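2-dehydropantoate 2-reductase (Porphyromonas gingivalis, PDB 2QYT) probably catalyses the NADPH-dependent reduction of 2-dehydropantoate (ketopantoate) to (R)-pantoate, the second step in making pantoate for pantothenate biosynthesis. Local coordinates at residues L240-Y245 / Y289-A294; T210-F215 / Y304-Y308. All blocks are in the same frame, centred on the assembly; numbering follows the deposited sequence.

Contact 1. Residues L240-Y245 / Y289-A294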
# COMPACT_ATOMS: atom_id res chain seq x y z
N LEU A 240 -7.40 13.53 -15.57
CA LEU A 240 -7.00 12.19 -16.01
C LEU A 240 -7.97 11.14 -15.48
O LEU A 240 -8.54 10.35 -16.25
CB LEU A 240 -5.57 11.84 -15.55
CG LEU A 240 -5.04 10.41 -15.87
CD1 LEU A 240 -3.55 10.40 -15.98
CD2 LEU A 240 -5.46 9.35 -14.87
N PHE A 241 -8.15 11.15 -14.16
CA PHE A 241 -8.99 10.18 -13.50
C PHE A 241 -10.46 10.36 -13.87
O PHE A 241 -11.16 9.37 -14.12
CB PHE A 241 -8.74 10.19 -11.99
CG PHE A 241 -7.50 9.43 -11.59
CD1 PHE A 241 -6.25 10.03 -11.66
CD2 PHE A 241 -7.58 8.10 -11.20
CE1 PHE A 241 -5.09 9.32 -11.34
CE2 PHE A 241 -6.43 7.39 -10.87
CZ PHE A 241 -5.18 8.01 -10.94
N ARG A 242 -10.89 11.61 -13.96
CA ARG A 242 -12.24 11.95 -14.42
C ARG A 242 -12.53 11.39 -15.81
O ARG A 242 -13.69 11.15 -16.16
CB ARG A 242 -12.47 13.47 -14.39
CG ARG A 242 -13.89 13.86 -14.03
CD ARG A 242 -14.06 15.35 -13.90
NE ARG A 242 -13.39 15.90 -12.72
CZ ARG A 242 -12.47 16.87 -12.76
NH1 ARG A 242 -12.11 17.41 -13.92
NH2 ARG A 242 -11.92 17.31 -11.63
N ALA A 243 -11.47 11.14 -16.58
CA ALA A 243 -11.59 10.54 -17.91
C ALA A 243 -11.69 9.01 -17.89
O ALA A 243 -12.57 8.45 -18.55
CB ALA A 243 -10.44 10.99 -18.80
N LYS A 244 -10.81 8.34 -17.15
CA LYS A 244 -10.73 6.87 -17.22
C LYS A 244 -11.68 6.09 -16.33
O LYS A 244 -12.24 5.09 -16.77
CB LYS A 244 -9.29 6.35 -17.08
CG LYS A 244 -8.60 6.59 -15.74
CD LYS A 244 -7.30 5.80 -15.64
CE LYS A 244 -7.55 4.29 -15.75
NZ LYS A 244 -6.28 3.51 -15.65
N TYR A 245 -11.86 6.54 -15.08
CA TYR A 245 -12.85 5.93 -14.19
C TYR A 245 -14.18 6.70 -14.26
O TYR A 245 -14.93 6.76 -13.27
CB TYR A 245 -12.36 5.86 -12.73
CG TYR A 245 -11.03 5.15 -12.53
CD1 TYR A 245 -10.97 3.76 -12.26
CD2 TYR A 245 -9.84 5.88 -12.57
CE1 TYR A 245 -9.74 3.11 -12.06
CE2 TYR A 245 -8.60 5.24 -12.38
CZ TYR A 245 -8.55 3.87 -12.12
OH TYR A 245 -7.31 3.28 -11.93
N TYR A 289 3.35 7.26 -15.10
CA TYR A 289 2.05 6.63 -15.26
C TYR A 289 1.04 7.63 -15.82
O TYR A 289 0.39 7.35 -16.85
CB TYR A 289 1.53 6.07 -13.93
CG TYR A 289 0.09 5.62 -14.02
CD1 TYR A 289 -0.24 4.40 -14.63
CD2 TYR A 289 -0.94 6.43 -13.56
CE1 TYR A 289 -1.58 3.99 -14.75
CE2 TYR A 289 -2.28 6.04 -13.67
CZ TYR A 289 -2.59 4.81 -14.26
OH TYR A 289 -3.91 4.43 -14.36
N VAL A 290 0.94 8.77 -15.11
CA VAL A 290 0.06 9.90 -15.42
C VAL A 290 0.21 10.40 -16.87
O VAL A 290 -0.77 10.43 -17.62
CB VAL A 290 0.29 11.09 -14.40
CG1 VAL A 290 -0.85 12.09 -14.48
CG2 VAL A 290 0.41 10.58 -12.98
N VAL A 291 1.44 10.73 -17.27
CA VAL A 291 1.73 11.13 -18.66
C VAL A 291 1.19 10.11 -19.69
O VAL A 291 0.54 10.47 -20.70
CB VAL A 291 3.27 11.34 -18.87
CG1 VAL A 291 3.62 11.49 -20.36
CG2 VAL A 291 3.76 12.56 -18.06
N ARG A 292 1.45 8.83 -19.45
CA ARG A 292 1.09 7.83 -20.41
C ARG A 292 -0.39 7.49 -20.43
O ARG A 292 -0.96 7.26 -21.50
CB ARG A 292 1.95 6.60 -20.24
CG ARG A 292 3.30 6.76 -20.92
CD ARG A 292 4.10 5.48 -20.86
NE ARG A 292 5.37 5.72 -20.19
CZ ARG A 292 5.55 5.67 -18.86
NH1 ARG A 292 4.55 5.35 -18.03
NH2 ARG A 292 6.74 5.93 -18.37
N GLU A 293 -1.02 7.48 -19.27
CA GLU A 293 -2.46 7.27 -19.19
C GLU A 293 -3.26 8.34 -19.96
O GLU A 293 -4.18 8.00 -20.73
CB GLU A 293 -2.90 7.13 -17.73
CG GLU A 293 -4.12 6.26 -17.51
CD GLU A 293 -3.99 4.92 -18.19
OE1 GLU A 293 -2.88 4.32 -18.14
OE2 GLU A 293 -4.98 4.49 -18.82
N ALA A 294 -2.89 9.63 -19.77
CA ALA A 294 -3.45 10.73 -20.59
C ALA A 294 -3.20 10.64 -22.11
O ALA A 294 -4.09 10.98 -22.90
CB ALA A 294 -2.99 12.09 -20.05
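A helix-helix contact in the all-helical C-terminal domain joins the last turn of helix 227-244 to helix 288-296, and it illustrates how one interface can grade from an apolar interior to a charged margin. The short segments cross at 45° and their axes approach to 10.6 Å; the nearest CA atoms, of Leu240 and Ala294, lie 6.0 Å apart. Leu240, buried and directed at the partner helix, provides the hydrophobic anchor: its CD1 packs 3.5 Å from Val290 CG1, 3.8 Å from Glu293 CB and 4.4 Å from Ala294 CB. Phe241 CZ approaches Tyr289 CE2 at 4.4 Å, while its side chain also packs on Met199, Phe202 and Met203 of helix 194-215. One turn beyond Leu240, Lys244 extends its ammonium group to the edge of the Tyr289 ring, NZ 2.9 Å from Tyr289 OH, and forms a salt bridge from NZ to Glu293 OE2 at 3.6 Å. Apolar packing thus fills the buried part, and opposite charges meet where the helices are partly exposed.

Contact 2. Residues T210-F215 / Y304-Y308. With SO4 (sulfate ion), chain D.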
# COMPACT_ATOMS: atom_id res chain seq x y z
N THR A 210 5.91 14.49 -7.60
CA THR A 210 6.42 15.17 -8.79
C THR A 210 6.80 16.64 -8.53
O THR A 210 7.88 17.07 -8.92
CB THR A 210 5.59 14.95 -10.12
OG1 THR A 210 5.43 16.19 -10.83
CG2 THR A 210 4.24 14.33 -9.86
N ALA A 211 5.93 17.38 -7.83
CA ALA A 211 6.15 18.80 -7.51
C ALA A 211 7.39 19.07 -6.65
O ALA A 211 8.17 19.96 -6.98
CB ALA A 211 4.90 19.42 -6.88
N THR A 212 7.57 18.32 -5.55
CA THR A 212 8.78 18.47 -4.70
C THR A 212 10.04 17.93 -5.38
O THR A 212 11.14 18.32 -5.01
CB THR A 212 8.65 17.84 -3.27
OG1 THR A 212 8.72 16.41 -3.33
CG2 THR A 212 7.39 18.29 -2.56
N ALA A 213 9.88 17.05 -6.37
CA ALA A 213 11.02 16.49 -7.09
C ALA A 213 11.51 17.40 -8.23
O ALA A 213 12.71 17.50 -8.48
CB ALA A 213 10.70 15.09 -7.62
N TYR A 214 10.57 18.04 -8.92
CA TYR A 214 10.93 19.01 -9.94
C TYR A 214 11.42 20.30 -9.29
O TYR A 214 12.48 20.82 -9.67
CB TYR A 214 9.75 19.25 -10.89
CG TYR A 214 9.85 20.45 -11.83
CD1 TYR A 214 9.75 21.76 -11.34
CD2 TYR A 214 9.99 20.28 -13.21
CE1 TYR A 214 9.82 22.86 -12.19
CE2 TYR A 214 10.06 21.39 -14.07
CZ TYR A 214 9.98 22.67 -13.54
OH TYR A 214 10.04 23.78 -14.36
N PHE A 215 10.68 20.82 -8.31
CA PHE A 215 11.06 22.10 -7.69
C PHE A 215 12.23 22.01 -6.69
O PHE A 215 12.79 23.04 -6.31
CB PHE A 215 9.87 22.79 -7.01
CG PHE A 215 8.88 23.42 -7.98
CD1 PHE A 215 9.30 24.33 -8.94
CD2 PHE A 215 7.53 23.13 -7.88
CE1 PHE A 215 8.39 24.90 -9.81
CE2 PHE A 215 6.61 23.70 -8.74
CZ PHE A 215 7.05 24.59 -9.72
N TYR A 304 2.34 18.19 -16.02
CA TYR A 304 2.92 16.87 -15.80
C TYR A 304 3.98 16.54 -16.85
O TYR A 304 5.04 16.02 -16.51
CB TYR A 304 1.84 15.80 -15.79
CG TYR A 304 1.40 15.40 -14.41
CD1 TYR A 304 0.30 16.00 -13.81
CD2 TYR A 304 2.09 14.41 -13.70
CE1 TYR A 304 -0.11 15.64 -12.54
CE2 TYR A 304 1.68 14.03 -12.42
CZ TYR A 304 0.58 14.64 -11.85
OH TYR A 304 0.18 14.27 -10.59
N LYS A 305 3.70 16.86 -18.12
CA LYS A 305 4.63 16.56 -19.22
C LYS A 305 5.92 17.38 -19.15
O LYS A 305 7.00 16.85 -19.38
CB LYS A 305 3.95 16.72 -20.58
CG LYS A 305 2.84 15.72 -20.85
CD LYS A 305 2.58 15.55 -22.34
CE LYS A 305 1.60 16.58 -22.90
NZ LYS A 305 2.20 17.93 -23.11
N ARG A 306 5.80 18.66 -18.82
CA ARG A 306 6.95 19.53 -18.58
C ARG A 306 7.77 18.95 -17.42
O ARG A 306 8.99 18.85 -17.51
CB ARG A 306 6.50 20.97 -18.25
CG ARG A 306 7.59 22.04 -18.38
CD ARG A 306 7.70 22.95 -17.13
NE ARG A 306 6.72 24.05 -17.08
CZ ARG A 306 6.71 25.02 -16.16
NH1 ARG A 306 7.62 25.07 -15.19
NH2 ARG A 306 5.77 25.97 -16.20
N MSE A 307 7.09 18.55 -16.35
CA MSE A 307 7.71 18.05 -15.12
C MSE A 307 8.41 16.69 -15.30
O MSE A 307 9.56 16.51 -14.86
CB MSE A 307 6.65 17.98 -14.00
CG MSE A 307 7.04 18.60 -12.66
SE MSE A 307 5.77 19.96 -12.00
CE MSE A 307 6.62 20.54 -10.37
N TYR A 308 7.73 15.74 -15.95
CA TYR A 308 8.27 14.40 -16.19
C TYR A 308 9.50 14.45 -17.08
O TYR A 308 10.60 14.08 -16.66
CB TYR A 308 7.19 13.49 -16.83
CG TYR A 308 7.71 12.13 -17.27
CD1 TYR A 308 7.86 11.09 -16.35
CD2 TYR A 308 8.07 11.89 -18.60
CE1 TYR A 308 8.35 9.85 -16.74
CE2 TYR A 308 8.56 10.65 -19.00
CZ TYR A 308 8.69 9.64 -18.06
OH TYR A 308 9.17 8.40 -18.44
S SO4 D . 8.77 5.98 -16.38
O1 SO4 D . 7.72 7.00 -16.38
O2 SO4 D . 10.07 6.55 -16.01
O3 SO4 D . 8.40 4.92 -15.43
O4 SO4 D . 8.87 5.47 -17.75
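A knob-into-hole contact, with Met307 (modelled as selenomethionine) as the knob, joins helices 194-215 and 302-309 of the helical C-terminal domain. Met307 has the most surface covered of any residue here, and its side chain enters a hole formed by Thr210, Ala211, Tyr214 and Phe215. The axes of the short segments cross at 50°, with a closest approach of 10.4 Å. Tyr214, the next most covered, makes a Met-aromatic contact: Met307 SE lies over one face of the ring, 4.5 Å from its centroid. The terminal CE of Met307 lies 3.4 Å from Ala211 CA and 3.6 Å from Phe215 CE2. Thr210 places OG1 3.4 Å from Met307 CG and CG2 3.6 Å from Tyr304 CE2; the Tyr304 hydroxyl is hydrogen-bonded to Ser206. Tyr308, whose CA-to-CB bond points away from 210-215, makes a weak hydrogen bond from OH to sulfate O1 at 2.9 Å; the ion, probably from the crystallisation liquor, also binds Thr285. At the margin, Arg306 NH1 donates a 2.9 Å hydrogen bond to Tyr214 OH.

How the contacts relate
Followed from the N terminus, the chain leaves the Rossmann-type domain, which probably binds NADPH, and enters the helical domain, where 210-215 lies on the long helix 194-215. It then runs through 240-245 at the end of helix 227-244, and on to 289-294 and 304-308 on the consecutive helices 288-296 and 302-309. Contact 2 therefore closes the longer loop, of 88 intervening residues, and contact 1 the inner one, of 43: the two nest without crossing. Their centres lie about 16 Å apart, and the later helices bring them together directly, with Val290 CG2 3.7 Å from Tyr304 CE2 and Val291 CG2 3.8 Å from Tyr308 CB. Together they tie the last two helices onto the two long ones.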